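Tannase (Lactobacillus plantarum, PDB 3WA7) hydrolyses the galloyl ester bonds of tannins, releasing gallic acid, as an esterase of the alpha/beta-hydrolase fold. Local coordinates at residues 141-146 / 152-157; 255-260 / 344-349; 293-298 / 426-431. All blocks are in the same frame, centred on the assembly; numbering follows the deposited sequence.

Contact 1 comes first along the chain, beside the central sheet against strand 69-72, where the chain leaves helix 131-145 and returns to strand 157-160. Contacts 2 and 3 come after strand 199-203 in the sequence, and their segments alternate. Helices 252-271 and 291-309 are consecutive, and both belong to the long excursion between strands 199-203 and 410-414, neighbours in the sheet. The centres of contacts 2 and 3 lie about 20 Å apart; that of contact 1 is about 34 Å from contact 3 and, across the chain's centre, about 43 Å from contact 2. Contact 1 thus belongs to the hydrolase core, contact 2 is internal to the excursion, and contact 3 joins the two through helix 425-436.

Contact 1 (141-146 / 152-157); sequences RYVKYN and GDTNRI
V143 and K144, in the last turn of helix 131-145, pack on T154 and I157 in the connection to strand 157-160, the returning half of a beta-alpha-beta crossover of the alpha/beta-hydrolase sheet. In this fold the strand is expected to lead into the nucleophile elbow. V143 and I157 meet tip to tip, with V143 CG1 3.9 Å from I157 CD1. K144 comes closer to the same methyl: K144 CG lies 3.6 Å from I157 CD1, the lysine chain passing obliquely over it. V143 carries CG1 anti to its backbone N (chi1 170°); the same branch passes T154 CG2, running the other way, and that methyl also lies 3.5 Å from V143 O. Behind these residues I69 and M71 of strand 69-72 continue the apolar layer, so the helix end is seated on the sheet.

K144 touches T154 and I157 directly with its aliphatic part: K144 CE passes 3.8 Å from T154 O, and the bend at chi3 (76°) takes NZ on to T194 OG1 and a salt bridge with D196. A water accepts a weak bond from K144 NZ and donates a sound one to N155 OD1. T154 itself sits in a type I turn from D153 to R156, braced by an Asx turn: D153 OD1 accepts from N155 N at 2.9 Å, the donor standing above the carboxylate plane.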
loop_
_atom_site.group_PDB
_atom_site.type_symbol
_atom_site.label_atom_id
_atom_site.label_comp_id
_atom_site.label_asym_id
_atom_site.label_seq_id
_atom_site.Cartn_x
_atom_site.Cartn_y
_atom_site.Cartn_z
ATOM N N ARG A 141 5.466 -17.753 -0.507
ATOM C CA ARG A 141 5.507 -19.213 -0.577
ATOM C C ARG A 141 6.936 -19.721 -0.412
ATOM O O ARG A 141 7.160 -20.746 0.228
ATOM C CB ARG A 141 4.919 -19.716 -1.900
ATOM C CG ARG A 141 3.447 -19.395 -2.030
ATOM C CD ARG A 141 2.779 -20.131 -3.174
ATOM N NE ARG A 141 1.339 -19.910 -3.108
ATOM C CZ ARG A 141 0.432 -20.617 -3.771
ATOM N NH1 ARG A 141 0.803 -21.609 -4.570
ATOM N NH2 ARG A 141 -0.855 -20.332 -3.620
ATOM N N TYR A 142 7.899 -19.003 -0.982
ATOM C CA TYR A 142 9.301 -19.397 -0.863
ATOM C C TYR A 142 9.693 -19.411 0.613
ATOM O O TYR A 142 10.316 -20.355 1.094
ATOM C CB TYR A 142 10.212 -18.416 -1.608
ATOM C CG TYR A 142 11.680 -18.761 -1.476
ATOM C CD1 TYR A 142 12.281 -19.679 -2.340
ATOM C CD2 TYR A 142 12.450 -18.223 -0.443
ATOM C CE1 TYR A 142 13.614 -20.057 -2.174
ATOM C CE2 TYR A 142 13.781 -18.596 -0.267
ATOM C CZ TYR A 142 14.353 -19.513 -1.133
ATOM O OH TYR A 142 15.658 -19.899 -0.943
ATOM N N VAL A 143 9.325 -18.351 1.323
ATOM C CA VAL A 143 9.641 -18.238 2.743
ATOM C C VAL A 143 9.005 -19.356 3.563
ATOM O O VAL A 143 9.689 -20.038 4.329
ATOM C CB VAL A 143 9.178 -16.875 3.306
ATOM C CG1 VAL A 143 9.289 -16.863 4.831
ATOM C CG2 VAL A 143 10.024 -15.761 2.716
ATOM N N LYS A 144 7.701 -19.547 3.392
ATOM C CA LYS A 144 6.980 -20.566 4.148
ATOM C C LYS A 144 7.426 -21.985 3.804
ATOM O O LYS A 144 7.458 -22.855 4.676
ATOM C CB LYS A 144 5.469 -20.395 3.944
ATOM C CG LYS A 144 4.979 -19.013 4.392
ATOM C CD LYS A 144 3.458 -18.877 4.390
ATOM C CE LYS A 144 2.813 -19.586 5.573
ATOM N NZ LYS A 144 1.322 -19.419 5.550
ATOM N N TYR A 145 7.784 -22.208 2.544
ATOM C CA TYR A 145 8.251 -23.521 2.099
ATOM C C TYR A 145 9.553 -23.847 2.817
ATOM O O TYR A 145 9.876 -25.013 3.062
ATOM C CB TYR A 145 8.497 -23.505 0.585
ATOM C CG TYR A 145 9.038 -24.798 0.009
ATOM C CD1 TYR A 145 8.332 -25.993 0.139
ATOM C CD2 TYR A 145 10.242 -24.818 -0.699
ATOM C CE1 TYR A 145 8.808 -27.179 -0.424
ATOM C CE2 TYR A 145 10.729 -26.000 -1.266
ATOM C CZ TYR A 145 10.004 -27.175 -1.125
ATOM O OH TYR A 145 10.468 -28.343 -1.693
ATOM N N ASN A 146 10.293 -22.798 3.159
ATOM C CA ASN A 146 11.578 -22.957 3.821
ATOM C C ASN A 146 11.575 -22.762 5.329
ATOM O O ASN A 146 12.585 -22.383 5.917
ATOM C CB ASN A 146 12.602 -22.036 3.159
ATOM C CG ASN A 146 13.111 -22.601 1.846
ATOM O OD1 ASN A 146 13.805 -23.619 1.830
ATOM N ND2 ASN A 146 12.759 -21.955 0.741
ATOM N N GLY A 152 13.723 -17.340 11.627
ATOM C CA GLY A 152 12.458 -16.638 11.792
ATOM C C GLY A 152 11.246 -17.553 11.846
ATOM O O GLY A 152 11.330 -18.739 11.520
ATOM N N ASP A 153 10.113 -17.000 12.263
ATOM C CA ASP A 153 8.871 -17.766 12.366
ATOM C C ASP A 153 8.032 -17.492 11.121
ATOM O O ASP A 153 7.518 -16.387 10.953
ATOM C CB ASP A 153 8.097 -17.334 13.614
ATOM C CG ASP A 153 6.928 -18.252 13.929
ATOM O OD1 ASP A 153 6.491 -19.009 13.036
ATOM O OD2 ASP A 153 6.440 -18.204 15.077
ATOM N N THR A 154 7.891 -18.492 10.257
ATOM C CA THR A 154 7.120 -18.321 9.027
ATOM C C THR A 154 5.623 -18.151 9.279
ATOM O O THR A 154 4.853 -17.898 8.351
ATOM C CB THR A 154 7.351 -19.496 8.056
ATOM O OG1 THR A 154 6.961 -20.725 8.679
ATOM C CG2 THR A 154 8.821 -19.567 7.663
ATOM N N ASN A 155 5.216 -18.284 10.536
ATOM C CA ASN A 155 3.819 -18.112 10.915
ATOM C C ASN A 155 3.612 -16.677 11.391
ATOM O O ASN A 155 2.519 -16.297 11.815
ATOM C CB ASN A 155 3.447 -19.087 12.031
ATOM C CG ASN A 155 3.552 -20.529 11.593
ATOM O OD1 ASN A 155 2.928 -20.933 10.609
ATOM N ND2 ASN A 155 4.347 -21.314 12.312
ATOM N N ARG A 156 4.676 -15.888 11.307
ATOM C CA ARG A 156 4.642 -14.489 11.718
ATOM C C ARG A 156 5.166 -13.568 10.618
ATOM O O ARG A 156 5.981 -12.674 10.867
ATOM C CB ARG A 156 5.464 -14.306 12.995
ATOM C CG ARG A 156 4.920 -15.080 14.182
ATOM C CD ARG A 156 3.566 -14.540 14.638
ATOM N NE ARG A 156 3.083 -15.256 15.818
ATOM C CZ ARG A 156 2.348 -16.364 15.783
ATOM N NH1 ARG A 156 1.984 -16.897 14.623
ATOM N NH2 ARG A 156 1.995 -16.956 16.917
ATOM N N ILE A 157 4.698 -13.799 9.394
ATOM C CA ILE A 157 5.093 -12.977 8.259
ATOM C C ILE A 157 4.242 -11.719 8.290
ATOM O O ILE A 157 3.019 -11.790 8.390
ATOM C CB ILE A 157 4.864 -13.710 6.916
ATOM C CG1 ILE A 157 5.858 -14.869 6.780
ATOM C CG2 ILE A 157 5.020 -12.731 5.753
ATOM C CD1 ILE A 157 5.665 -15.710 5.518
HETATM O O HOH W 1 1.047 -19.633 8.892
#

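Contact 2 (255-260 / 344-349); sequences QALSLA and AVPAFD
L257, on helix 252-271, reaches across to V345 and P346 of the loop that precedes helix 356-360. L257 CB begins the contact, 4.0 Å from V345 CG1, and CG stays at nearly the same distance from that methyl. At the tip, L257 CD2 is shared between two residues: it touches V345 CG1 at 3.9 Å and rests 3.8 Å from P346 CD, with the proline CG equally near. Placing CG anti to the backbone N (chi1 -163°) is what swings the leucine out over the loop. Beyond the contact, L374 of helix 373-377 and R378 also touch the leucine.

V345 answers with both of its methyls. The valine side chain lies alongside the leucine, pointing the opposite way; V345 CG1 comes within 4.0 Å of S258 N, while V345 CG2 faces S258 CB at 4.2 Å. The valine and leucine thus overlap along their flanks, and the proline ring crosses the leucine's end. A cis peptide bond links V345 to P346, bending the chain where these two residues meet the helix. The hydroxyl of S258 turns to other partners, bonding to E217 and N221, so that the serine meets V345 with its CB and backbone N, not with its hydroxyl.

Farther along the loop, the carboxylate of D213 in helix 209-220 receives the backbone N-H groups of F348 and D349. The L257-V345-P346 contact is plain packing of a helix on a loop within the large insertion between strands 199-203 and 410-414, a place where alpha/beta-hydrolases commonly carry a lid-like domain.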
loop_
_atom_site.group_PDB
_atom_site.type_symbol
_atom_site.label_atom_id
_atom_site.label_comp_id
_atom_site.label_asym_id
_atom_site.label_seq_id
_atom_site.Cartn_x
_atom_site.Cartn_y
_atom_site.Cartn_z
ATOM N N GLN A 255 -15.400 19.360 -14.914
ATOM C CA GLN A 255 -16.210 19.746 -13.766
ATOM C C GLN A 255 -17.528 18.979 -13.778
ATOM O O GLN A 255 -18.062 18.624 -12.729
ATOM C CB GLN A 255 -16.481 21.253 -13.788
ATOM C CG GLN A 255 -15.246 22.097 -13.511
ATOM C CD GLN A 255 -15.506 23.583 -13.665
ATOM O OE1 GLN A 255 -16.447 24.123 -13.086
ATOM N NE2 GLN A 255 -14.668 24.255 -14.446
ATOM N N ALA A 256 -18.053 18.732 -14.975
ATOM C CA ALA A 256 -19.302 17.989 -15.114
ATOM C C ALA A 256 -19.040 16.527 -14.769
ATOM O O ALA A 256 -19.849 15.876 -14.107
ATOM C CB ALA A 256 -19.828 18.110 -16.541
ATOM N N LEU A 257 -17.899 16.017 -15.220
ATOM C CA LEU A 257 -17.531 14.632 -14.954
ATOM C C LEU A 257 -17.345 14.476 -13.446
ATOM O O LEU A 257 -17.749 13.475 -12.855
ATOM C CB LEU A 257 -16.233 14.285 -15.689
ATOM C CG LEU A 257 -15.912 12.800 -15.869
ATOM C CD1 LEU A 257 -17.032 12.121 -16.655
ATOM C CD2 LEU A 257 -14.587 12.655 -16.606
ATOM N N SER A 258 -16.738 15.487 -12.833
ATOM C CA SER A 258 -16.496 15.490 -11.397
ATOM C C SER A 258 -17.794 15.395 -10.605
ATOM O O SER A 258 -17.892 14.630 -9.648
ATOM C CB SER A 258 -15.750 16.762 -10.995
ATOM O OG SER A 258 -15.674 16.882 -9.585
ATOM N N LEU A 259 -18.794 16.178 -10.994
ATOM C CA LEU A 259 -20.064 16.147 -10.278
ATOM C C LEU A 259 -20.732 14.782 -10.421
ATOM O O LEU A 259 -21.281 14.252 -9.457
ATOM C CB LEU A 259 -20.994 17.249 -10.796
ATOM C CG LEU A 259 -22.340 17.410 -10.080
ATOM C CD1 LEU A 259 -22.115 17.661 -8.597
ATOM C CD2 LEU A 259 -23.111 18.572 -10.705
ATOM N N ALA A 260 -20.671 14.212 -11.621
ATOM C CA ALA A 260 -21.269 12.907 -11.882
ATOM C C ALA A 260 -20.594 11.813 -11.057
ATOM O O ALA A 260 -21.260 10.913 -10.538
ATOM C CB ALA A 260 -21.168 12.575 -13.367
ATOM N N ALA A 344 -6.299 15.511 -11.482
ATOM C CA ALA A 344 -7.399 15.995 -12.309
ATOM C C ALA A 344 -8.525 14.963 -12.348
ATOM O O ALA A 344 -8.590 14.082 -11.490
ATOM C CB ALA A 344 -6.900 16.289 -13.722
ATOM N N VAL A 345 -9.397 15.060 -13.349
ATOM C CA VAL A 345 -10.537 14.151 -13.462
ATOM C C VAL A 345 -10.608 13.403 -14.797
ATOM O O VAL A 345 -10.566 14.020 -15.861
ATOM C CB VAL A 345 -11.863 14.933 -13.283
ATOM C CG1 VAL A 345 -13.041 13.970 -13.233
ATOM C CG2 VAL A 345 -11.803 15.777 -12.024
ATOM N N PRO A 346 -10.687 12.061 -14.760
ATOM C CA PRO A 346 -10.707 11.214 -13.563
ATOM C C PRO A 346 -9.286 11.154 -13.006
ATOM O O PRO A 346 -8.320 11.242 -13.765
ATOM C CB PRO A 346 -11.170 9.859 -14.099
ATOM C CG PRO A 346 -11.961 10.215 -15.330
ATOM C CD PRO A 346 -11.107 11.287 -15.943
ATOM N N ALA A 347 -9.157 11.002 -11.693
ATOM C CA ALA A 347 -7.838 10.956 -11.065
ATOM C C ALA A 347 -7.067 9.660 -11.304
ATOM O O ALA A 347 -5.833 9.658 -11.279
ATOM C CB ALA A 347 -7.970 11.205 -9.556
ATOM N N PHE A 348 -7.784 8.564 -11.538
ATOM C CA PHE A 348 -7.141 7.272 -11.747
ATOM C C PHE A 348 -7.372 6.683 -13.134
ATOM O O PHE A 348 -6.419 6.319 -13.821
ATOM C CB PHE A 348 -7.596 6.284 -10.666
ATOM C CG PHE A 348 -7.231 6.717 -9.269
ATOM C CD1 PHE A 348 -7.966 7.703 -8.619
ATOM C CD2 PHE A 348 -6.108 6.191 -8.635
ATOM C CE1 PHE A 348 -7.587 8.167 -7.356
ATOM C CE2 PHE A 348 -5.718 6.647 -7.374
ATOM C CZ PHE A 348 -6.459 7.637 -6.734
ATOM N N ASP A 349 -8.628 6.580 -13.552
ATOM C CA ASP A 349 -8.896 6.037 -14.875
ATOM C C ASP A 349 -8.989 7.185 -15.876
ATOM O O ASP A 349 -10.081 7.648 -16.212
ATOM C CB ASP A 349 -10.192 5.223 -14.878
ATOM C CG ASP A 349 -10.317 4.343 -16.110
ATOM O OD1 ASP A 349 -9.558 4.567 -17.075
ATOM O OD2 ASP A 349 -11.168 3.432 -16.117
#

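Contact 3 (293-298 / 426-431); sequences RDVVRQ and IPIILA. With SO4 (sulfate ion), chain B.
Sulfate O3 is gripped by two arginines of one helix, R293 and R297, a turn apart on helix 291-309. R293 NE and R297 NH2 each donate to sulfate O3 over 2.7 Å. Each guanidinium adds a second bond to another sulfate oxygen: R293 NH2 meets O2 at 2.9 Å in a nearly straight line (176°), and R297 NE meets O1 at 3.0 Å. Both groups therefore present an edge to the anion, with the sulfur close to each guanidinium plane. R293 is extended as far as NE, with its guanidinium then turned about a right angle (chi4 85°), whereas R297 bends at chi3 (-53°). R297 NH1 is in addition salt-bridged to D294 OD1 at 2.8 Å, which helps to fix the rotation of its guanidinium. Backbone N-H groups of L332 and S333, at the start of helix 332-339, complete the site; the sulfate probably came from the crystallisation liquor.

On another side of the same helix the contact is apolar. I428 points at it from helix 425-436, and I428 CD1 lies 3.8 Å from V296 CG2, the two side chains crossing at about a right angle. The other branch, I428 CG2, approaches V295 CG1 more loosely at 4.2 Å. I428 thus spreads its two branches over neighbouring valines.

W218 of helix 209-220 packs on both R293 and V296, and F443 of strand 440-444 backs I428. Helix 291-309 of the insertion is in this way laid against helix 425-436, which links the adjacent parallel strands 410-414 and 440-444 at the sheet's edge.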
loop_
_atom_site.group_PDB
_atom_site.type_symbol
_atom_site.label_atom_id
_atom_site.label_comp_id
_atom_site.label_asym_id
_atom_site.label_seq_id
_atom_site.Cartn_x
_atom_site.Cartn_y
_atom_site.Cartn_z
ATOM N N ARG A 293 -19.791 11.154 5.807
ATOM C CA ARG A 293 -19.004 12.379 5.717
ATOM C C ARG A 293 -18.578 12.797 7.125
ATOM O O ARG A 293 -17.456 13.269 7.334
ATOM C CB ARG A 293 -19.817 13.501 5.072
ATOM C CG ARG A 293 -19.017 14.784 4.879
ATOM C CD ARG A 293 -19.872 15.905 4.313
ATOM N NE ARG A 293 -19.096 17.115 4.039
ATOM C CZ ARG A 293 -18.417 17.339 2.918
ATOM N NH1 ARG A 293 -18.415 16.435 1.946
ATOM N NH2 ARG A 293 -17.740 18.471 2.765
ATOM N N ASP A 294 -19.483 12.622 8.086
ATOM C CA ASP A 294 -19.202 12.961 9.481
ATOM C C ASP A 294 -17.955 12.224 9.966
ATOM O O ASP A 294 -17.143 12.778 10.708
ATOM C CB ASP A 294 -20.380 12.567 10.386
ATOM C CG ASP A 294 -21.549 13.538 10.310
ATOM O OD1 ASP A 294 -21.513 14.495 9.506
ATOM O OD2 ASP A 294 -22.517 13.334 11.074
ATOM N N VAL A 295 -17.815 10.966 9.551
ATOM C CA VAL A 295 -16.676 10.149 9.954
ATOM C C VAL A 295 -15.372 10.733 9.433
ATOM O O VAL A 295 -14.389 10.823 10.168
ATOM C CB VAL A 295 -16.829 8.690 9.456
ATOM C CG1 VAL A 295 -15.585 7.878 9.797
ATOM C CG2 VAL A 295 -18.049 8.056 10.106
ATOM N N VAL A 296 -15.360 11.131 8.165
ATOM C CA VAL A 296 -14.160 11.717 7.584
ATOM C C VAL A 296 -13.818 13.003 8.337
ATOM O O VAL A 296 -12.667 13.228 8.706
ATOM C CB VAL A 296 -14.360 12.041 6.090
ATOM C CG1 VAL A 296 -13.093 12.662 5.516
ATOM C CG2 VAL A 296 -14.716 10.773 5.334
ATOM N N ARG A 297 -14.825 13.837 8.577
ATOM C CA ARG A 297 -14.613 15.098 9.291
ATOM C C ARG A 297 -14.050 14.835 10.686
ATOM O O ARG A 297 -13.090 15.473 11.120
ATOM C CB ARG A 297 -15.934 15.869 9.420
ATOM C CG ARG A 297 -15.785 17.226 10.103
ATOM C CD ARG A 297 -17.134 17.898 10.393
ATOM N NE ARG A 297 -17.986 17.992 9.208
ATOM C CZ ARG A 297 -19.069 17.244 9.007
ATOM N NH1 ARG A 297 -19.437 16.345 9.914
ATOM N NH2 ARG A 297 -19.784 17.394 7.901
ATOM N N GLN A 298 -14.655 13.884 11.384
ATOM C CA GLN A 298 -14.236 13.539 12.735
ATOM C C GLN A 298 -12.830 12.952 12.808
ATOM O O GLN A 298 -12.101 13.176 13.779
ATOM C CB GLN A 298 -15.269 12.590 13.348
ATOM C CG GLN A 298 -16.570 13.317 13.649
ATOM C CD GLN A 298 -17.802 12.435 13.616
ATOM O OE1 GLN A 298 -18.922 12.931 13.747
ATOM N NE2 GLN A 298 -17.609 11.135 13.444
ATOM N N ILE A 426 -11.005 6.279 0.882
ATOM C CA ILE A 426 -10.448 4.986 0.502
ATOM C C ILE A 426 -9.874 4.197 1.690
ATOM O O ILE A 426 -10.287 3.065 1.937
ATOM C CB ILE A 426 -9.388 5.165 -0.618
ATOM C CG1 ILE A 426 -10.085 5.609 -1.912
ATOM C CG2 ILE A 426 -8.615 3.873 -0.840
ATOM C CD1 ILE A 426 -11.108 4.607 -2.454
ATOM N N PRO A 427 -8.911 4.770 2.436
ATOM C CA PRO A 427 -8.395 3.990 3.567
ATOM C C PRO A 427 -9.443 3.822 4.677
ATOM O O PRO A 427 -9.440 2.830 5.405
ATOM C CB PRO A 427 -7.173 4.793 4.021
ATOM C CG PRO A 427 -7.520 6.200 3.621
ATOM C CD PRO A 427 -8.143 6.013 2.256
ATOM N N ILE A 428 -10.347 4.789 4.801
ATOM C CA ILE A 428 -11.383 4.698 5.824
ATOM C C ILE A 428 -12.324 3.525 5.535
ATOM O O ILE A 428 -12.723 2.804 6.449
ATOM C CB ILE A 428 -12.187 6.020 5.917
ATOM C CG1 ILE A 428 -11.282 7.123 6.481
ATOM C CG2 ILE A 428 -13.411 5.828 6.807
ATOM C CD1 ILE A 428 -11.882 8.519 6.414
ATOM N N ILE A 429 -12.669 3.331 4.265
ATOM C CA ILE A 429 -13.543 2.226 3.882
ATOM C C ILE A 429 -12.882 0.898 4.243
ATOM O O ILE A 429 -13.530 -0.001 4.778
ATOM C CB ILE A 429 -13.848 2.246 2.366
ATOM C CG1 ILE A 429 -14.823 3.386 2.048
ATOM C CG2 ILE A 429 -14.436 0.904 1.932
ATOM C CD1 ILE A 429 -15.024 3.628 0.560
ATOM N N LEU A 430 -11.590 0.780 3.955
ATOM C CA LEU A 430 -10.855 -0.440 4.268
ATOM C C LEU A 430 -10.849 -0.690 5.776
ATOM O O LEU A 430 -11.133 -1.797 6.239
ATOM C CB LEU A 430 -9.415 -0.336 3.751
ATOM C CG LEU A 430 -8.448 -1.461 4.139
ATOM C CD1 LEU A 430 -8.984 -2.808 3.672
ATOM C CD2 LEU A 430 -7.088 -1.182 3.524
ATOM N N ALA A 431 -10.532 0.347 6.542
ATOM C CA ALA A 431 -10.487 0.225 7.993
ATOM C C ALA A 431 -11.826 -0.202 8.595
ATOM O O ALA A 431 -11.878 -1.076 9.463
ATOM C CB ALA A 431 -10.032 1.543 8.612
HETATM S S SO4 B . -18.609 20.335 5.991
HETATM O O1 SO4 B . -17.760 20.210 7.190
HETATM O O2 SO4 B . -17.778 20.528 4.792
HETATM O O3 SO4 B . -19.424 19.117 5.836
HETATM O O4 SO4 B . -19.504 21.500 6.150
#